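Local coordinates for protein beta-hexosaminidase (PDB 6JTJ) that probably cleaves terminal beta-1,4-linked N-acetylglucosamine from peptide-linked peptidoglycan fragments during cell-wall recycling, at residues A139-T152 with R191-M205. Numbering follows the deposited sequence.
Sequences AETAAGQVGRVLAT and RLALALQKGLAKGGM
Gly-147 and Gly-199 meet backbone to backbone, their CA atoms 4.2 Å apart. Helices 139-152 and 191-202 pack here at an axial separation of only 6.4 Å, with a crossing angle of -35°. With no side chain on either glycine, the two main chains come into direct contact. The same closeness lets CA-H groups act as donors in both directions: Gly-199 CA lies 3.3 Å from Gly-144 O, and Arg-148 CA 3.2 Å from Gly-199 O. No conventional hydrogen bond joins the two segments. Small side chains extend the seam toward the N-terminal ends, with Ala-143 CB against Ala-195 CB at 3.9 Å. On one flank, leucines reach across from 191-205. Leu-196, whose CG is anti to the backbone N (chi1 -174°), sets CD1 against Ala-143 O and Gly-147 N, while Leu-200 CD2 touches Leu-150 CD2. At the N-terminal ends of both segments, Glu-140 OE2 forms a long salt bridge to Arg-191 NE (3.6 Å), arriving at the guanidinium edge with the two planar groups turned 50° apart. Near the C-terminal ends Thr-152 OG1 donates to Arg-148 O at 2.7 Å and also rests against Gly-203 CA. Here a Schellman motif with Gly-204 at C-prime ends helix 191-202, and the returning chain lays Met-205 SD against Ala-151 CB (3.7 Å). Helix 369-382 covers another side of 139-152, and helix 242-249 backs 191-202. The glycine-lined crossing with CA-H...O contacts is characteristic of close small-residue helix packing, here joining two helices of the glycosyl hydrolase family 3 N-terminal barrel domain.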
loop_
_atom_site.group_PDB
_atom_site.type_symbol
_atom_site.label_atom_id
_atom_site.label_comp_id
_atom_site.label_asym_id
_atom_site.label_seq_id
_atom_site.Cartn_x
_atom_site.Cartn_y
_atom_site.Cartn_z
ATOM N N ALA C 139 -14.972 20.657 -11.223
ATOM C CA ALA C 139 -14.486 19.370 -10.749
ATOM C C ALA C 139 -15.485 18.255 -11.052
ATOM O O ALA C 139 -15.088 17.181 -11.503
ATOM C CB ALA C 139 -14.183 19.452 -9.256
ATOM N N GLU C 140 -16.774 18.504 -10.802
ATOM C CA GLU C 140 -17.810 17.508 -11.103
ATOM C C GLU C 140 -17.839 17.194 -12.576
ATOM O O GLU C 140 -17.966 16.032 -12.970
ATOM C CB GLU C 140 -19.179 17.966 -10.621
ATOM C CG GLU C 140 -19.321 17.990 -9.105
ATOM C CD GLU C 140 -20.745 18.289 -8.655
ATOM O OE1 GLU C 140 -21.625 18.458 -9.534
ATOM O OE2 GLU C 140 -20.991 18.336 -7.421
ATOM N N THR C 141 -17.721 18.224 -13.403
ATOM C CA THR C 141 -17.710 18.029 -14.839
ATOM C C THR C 141 -16.537 17.168 -15.257
ATOM O O THR C 141 -16.656 16.264 -16.098
ATOM C CB THR C 141 -17.621 19.390 -15.561
ATOM O OG1 THR C 141 -18.753 20.190 -15.190
ATOM C CG2 THR C 141 -17.599 19.223 -17.076
ATOM N N ALA C 142 -15.382 17.462 -14.681
ATOM C CA ALA C 142 -14.187 16.688 -14.988
ATOM C C ALA C 142 -14.359 15.234 -14.522
ATOM O O ALA C 142 -14.032 14.309 -15.259
ATOM C CB ALA C 142 -12.978 17.320 -14.321
ATOM N N ALA C 143 -14.890 15.050 -13.315
ATOM C CA ALA C 143 -15.155 13.702 -12.776
ATOM C C ALA C 143 -16.070 12.899 -13.691
ATOM O O ALA C 143 -15.809 11.724 -13.967
ATOM C CB ALA C 143 -15.730 13.789 -11.371
ATOM N N GLY C 144 -17.110 13.537 -14.214
ATOM C CA GLY C 144 -18.047 12.875 -15.141
ATOM C C GLY C 144 -17.376 12.385 -16.401
ATOM O O GLY C 144 -17.623 11.261 -16.879
ATOM N N GLN C 145 -16.479 13.194 -16.937
ATOM C CA GLN C 145 -15.711 12.808 -18.128
ATOM C C GLN C 145 -14.730 11.685 -17.852
ATOM O O GLN C 145 -14.597 10.758 -18.653
ATOM C CB GLN C 145 -14.934 14.010 -18.689
ATOM C CG GLN C 145 -15.825 15.138 -19.258
ATOM C CD GLN C 145 -16.828 14.650 -20.334
ATOM O OE1 GLN C 145 -16.451 14.100 -21.376
ATOM N NE2 GLN C 145 -18.122 14.760 -20.020
ATOM N N VAL C 146 -14.067 11.733 -16.705
ATOM C CA VAL C 146 -13.170 10.630 -16.319
ATOM C C VAL C 146 -13.963 9.332 -16.220
ATOM O O VAL C 146 -13.573 8.324 -16.786
ATOM C CB VAL C 146 -12.429 10.925 -14.998
ATOM C CG1 VAL C 146 -11.697 9.687 -14.506
ATOM C CG2 VAL C 146 -11.438 12.069 -15.198
ATOM N N GLY C 147 -15.097 9.369 -15.536
ATOM C CA GLY C 147 -15.949 8.170 -15.400
ATOM C C GLY C 147 -16.405 7.609 -16.727
ATOM O O GLY C 147 -16.348 6.406 -16.975
ATOM N N ARG C 148 -16.821 8.507 -17.608
ATOM C CA ARG C 148 -17.266 8.109 -18.937
ATOM C C ARG C 148 -16.173 7.427 -19.748
ATOM O O ARG C 148 -16.390 6.381 -20.362
ATOM C CB ARG C 148 -17.794 9.337 -19.687
ATOM C CG ARG C 148 -18.470 8.983 -21.008
ATOM C CD ARG C 148 -18.846 10.195 -21.842
ATOM N NE ARG C 148 -19.310 9.748 -23.170
ATOM C CZ ARG C 148 -19.407 10.513 -24.257
ATOM N NH1 ARG C 148 -19.068 11.799 -24.198
ATOM N NH2 ARG C 148 -19.833 9.983 -25.413
ATOM N N VAL C 149 -14.996 8.036 -19.779
ATOM C CA VAL C 149 -13.892 7.466 -20.538
ATOM C C VAL C 149 -13.469 6.146 -19.943
ATOM O O VAL C 149 -13.289 5.155 -20.646
ATOM C CB VAL C 149 -12.708 8.444 -20.567
ATOM C CG1 VAL C 149 -11.462 7.789 -21.143
ATOM C CG2 VAL C 149 -13.081 9.674 -21.388
ATOM N N LEU C 150 -13.292 6.140 -18.627
ATOM C CA LEU C 150 -12.863 4.948 -17.915
ATOM C C LEU C 150 -13.759 3.763 -18.271
ATOM O O LEU C 150 -13.288 2.710 -18.695
ATOM C CB LEU C 150 -12.920 5.252 -16.411
ATOM C CG LEU C 150 -12.448 4.245 -15.373
ATOM C CD1 LEU C 150 -12.276 5.002 -14.065
ATOM C CD2 LEU C 150 -13.426 3.091 -15.186
ATOM N N ALA C 151 -15.055 3.960 -18.079
ATOM C CA ALA C 151 -16.026 2.889 -18.251
ATOM C C ALA C 151 -16.181 2.485 -19.719
ATOM O O ALA C 151 -16.173 1.296 -20.036
ATOM C CB ALA C 151 -17.379 3.303 -17.667
ATOM N N THR C 152 -16.292 3.467 -20.608
ATOM C CA THR C 152 -16.557 3.174 -22.017
ATOM C C THR C 152 -15.446 2.328 -22.635
ATOM O O THR C 152 -15.717 1.357 -23.323
ATOM C CB THR C 152 -16.769 4.452 -22.844
ATOM O OG1 THR C 152 -17.825 5.239 -22.276
ATOM C CG2 THR C 152 -17.146 4.089 -24.282
ATOM N N ARG C 191 -19.558 14.287 -3.444
ATOM C CA ARG C 191 -20.009 14.913 -4.688
ATOM C C ARG C 191 -19.164 14.510 -5.896
ATOM O O ARG C 191 -19.707 14.254 -6.975
ATOM C CB ARG C 191 -20.090 16.438 -4.523
ATOM C CG ARG C 191 -21.129 16.852 -3.431
ATOM C CD ARG C 191 -22.392 17.410 -4.065
ATOM N NE ARG C 191 -23.035 16.600 -5.091
ATOM C CZ ARG C 191 -24.100 15.802 -4.951
ATOM N NH1 ARG C 191 -24.666 15.583 -3.774
ATOM N NH2 ARG C 191 -24.594 15.205 -6.039
ATOM N N LEU C 192 -17.842 14.411 -5.735
ATOM C CA LEU C 192 -17.017 13.957 -6.855
ATOM C C LEU C 192 -17.333 12.516 -7.203
ATOM O O LEU C 192 -17.381 12.135 -8.374
ATOM C CB LEU C 192 -15.529 14.131 -6.534
ATOM C CG LEU C 192 -15.131 15.609 -6.406
ATOM C CD1 LEU C 192 -13.771 15.763 -5.738
ATOM C CD2 LEU C 192 -15.128 16.251 -7.789
ATOM N N ALA C 193 -17.561 11.706 -6.178
ATOM C CA ALA C 193 -17.895 10.298 -6.399
ATOM C C ALA C 193 -19.209 10.171 -7.178
ATOM O O ALA C 193 -19.297 9.392 -8.116
ATOM C CB ALA C 193 -17.989 9.572 -5.054
ATOM N N LEU C 194 -20.227 10.913 -6.764
ATOM C CA LEU C 194 -21.521 10.886 -7.452
ATOM C C LEU C 194 -21.421 11.307 -8.910
ATOM O O LEU C 194 -22.018 10.692 -9.800
ATOM C CB LEU C 194 -22.529 11.778 -6.727
ATOM C CG LEU C 194 -23.006 11.279 -5.370
ATOM C CD1 LEU C 194 -23.714 12.400 -4.609
ATOM C CD2 LEU C 194 -23.936 10.084 -5.529
ATOM N N ALA C 195 -20.589 12.310 -9.172
ATOM C CA ALA C 195 -20.342 12.748 -10.550
ATOM C C ALA C 195 -19.595 11.702 -11.343
ATOM O O ALA C 195 -19.876 11.465 -12.541
ATOM C CB ALA C 195 -19.559 14.058 -10.549
ATOM N N LEU C 196 -18.598 11.079 -10.717
ATOM C CA LEU C 196 -17.891 9.997 -11.406
ATOM C C LEU C 196 -18.881 8.886 -11.729
ATOM O O LEU C 196 -18.846 8.311 -12.820
ATOM C CB LEU C 196 -16.757 9.443 -10.532
ATOM C CG LEU C 196 -15.882 8.397 -11.242
ATOM C CD1 LEU C 196 -14.702 9.042 -11.951
ATOM C CD2 LEU C 196 -15.369 7.374 -10.248
ATOM N N GLN C 197 -19.734 8.567 -10.762
ATOM C CA GLN C 197 -20.712 7.475 -10.905
ATOM C C GLN C 197 -21.634 7.684 -12.121
ATOM O O GLN C 197 -21.879 6.753 -12.887
ATOM C CB GLN C 197 -21.522 7.330 -9.607
ATOM C CG GLN C 197 -22.663 6.319 -9.676
ATOM C CD GLN C 197 -23.242 6.007 -8.317
ATOM O OE1 GLN C 197 -22.938 4.965 -7.727
ATOM N NE2 GLN C 197 -24.035 6.932 -7.775
ATOM N N LYS C 198 -22.097 8.913 -12.318
ATOM C CA LYS C 198 -22.908 9.259 -13.510
ATOM C C LYS C 198 -22.134 9.086 -14.800
ATOM O O LYS C 198 -22.656 8.568 -15.789
ATOM C CB LYS C 198 -23.399 10.702 -13.418
ATOM C CG LYS C 198 -24.507 10.896 -12.410
ATOM C CD LYS C 198 -25.072 12.312 -12.439
ATOM C CE LYS C 198 -25.791 12.605 -11.147
ATOM N NZ LYS C 198 -25.681 14.040 -10.789
ATOM N N GLY C 199 -20.852 9.454 -14.781
ATOM C CA GLY C 199 -19.973 9.196 -15.914
ATOM C C GLY C 199 -19.829 7.724 -16.224
ATOM O O GLY C 199 -19.893 7.305 -17.394
ATOM N N LEU C 200 -19.595 6.922 -15.178
ATOM C CA LEU C 200 -19.468 5.477 -15.345
ATOM C C LEU C 200 -20.714 4.915 -16.017
ATOM O O LEU C 200 -20.613 4.053 -16.887
ATOM C CB LEU C 200 -19.254 4.783 -13.977
ATOM C CG LEU C 200 -17.936 5.064 -13.219
ATOM C CD1 LEU C 200 -17.999 4.460 -11.829
ATOM C CD2 LEU C 200 -16.734 4.528 -13.984
ATOM N N ALA C 201 -21.882 5.340 -15.546
ATOM C CA ALA C 201 -23.162 4.820 -16.064
ATOM C C ALA C 201 -23.333 5.158 -17.547
ATOM O O ALA C 201 -23.835 4.352 -18.316
ATOM C CB ALA C 201 -24.317 5.365 -15.243
ATOM N N LYS C 202 -22.859 6.325 -17.967
ATOM C CA LYS C 202 -22.824 6.633 -19.404
ATOM C C LYS C 202 -22.001 5.629 -20.170
ATOM O O LYS C 202 -22.343 5.280 -21.301
ATOM C CB LYS C 202 -22.274 8.022 -19.649
ATOM C CG LYS C 202 -23.361 9.052 -19.703
ATOM C CD LYS C 202 -22.804 10.450 -19.819
ATOM C CE LYS C 202 -23.837 11.486 -19.449
ATOM N NZ LYS C 202 -25.236 11.139 -19.812
ATOM N N GLY C 203 -20.925 5.153 -19.555
ATOM C CA GLY C 203 -20.080 4.145 -20.168
ATOM C C GLY C 203 -20.553 2.722 -19.971
ATOM O O GLY C 203 -19.835 1.782 -20.310
ATOM N N GLY C 204 -21.743 2.550 -19.411
ATOM C CA GLY C 204 -22.357 1.240 -19.259
ATOM C C GLY C 204 -22.208 0.588 -17.891
ATOM O O GLY C 204 -22.676 -0.537 -17.703
ATOM N N MET C 205 -21.569 1.266 -16.936
ATOM C CA MET C 205 -21.135 0.603 -15.696
ATOM C C MET C 205 -21.758 1.171 -14.431
ATOM O O MET C 205 -21.987 2.360 -14.320
ATOM C CB MET C 205 -19.613 0.695 -15.564
ATOM C CG MET C 205 -18.837 0.007 -16.680
ATOM S SD MET C 205 -17.074 -0.132 -16.305
ATOM C CE MET C 205 -16.596 -1.354 -17.545
#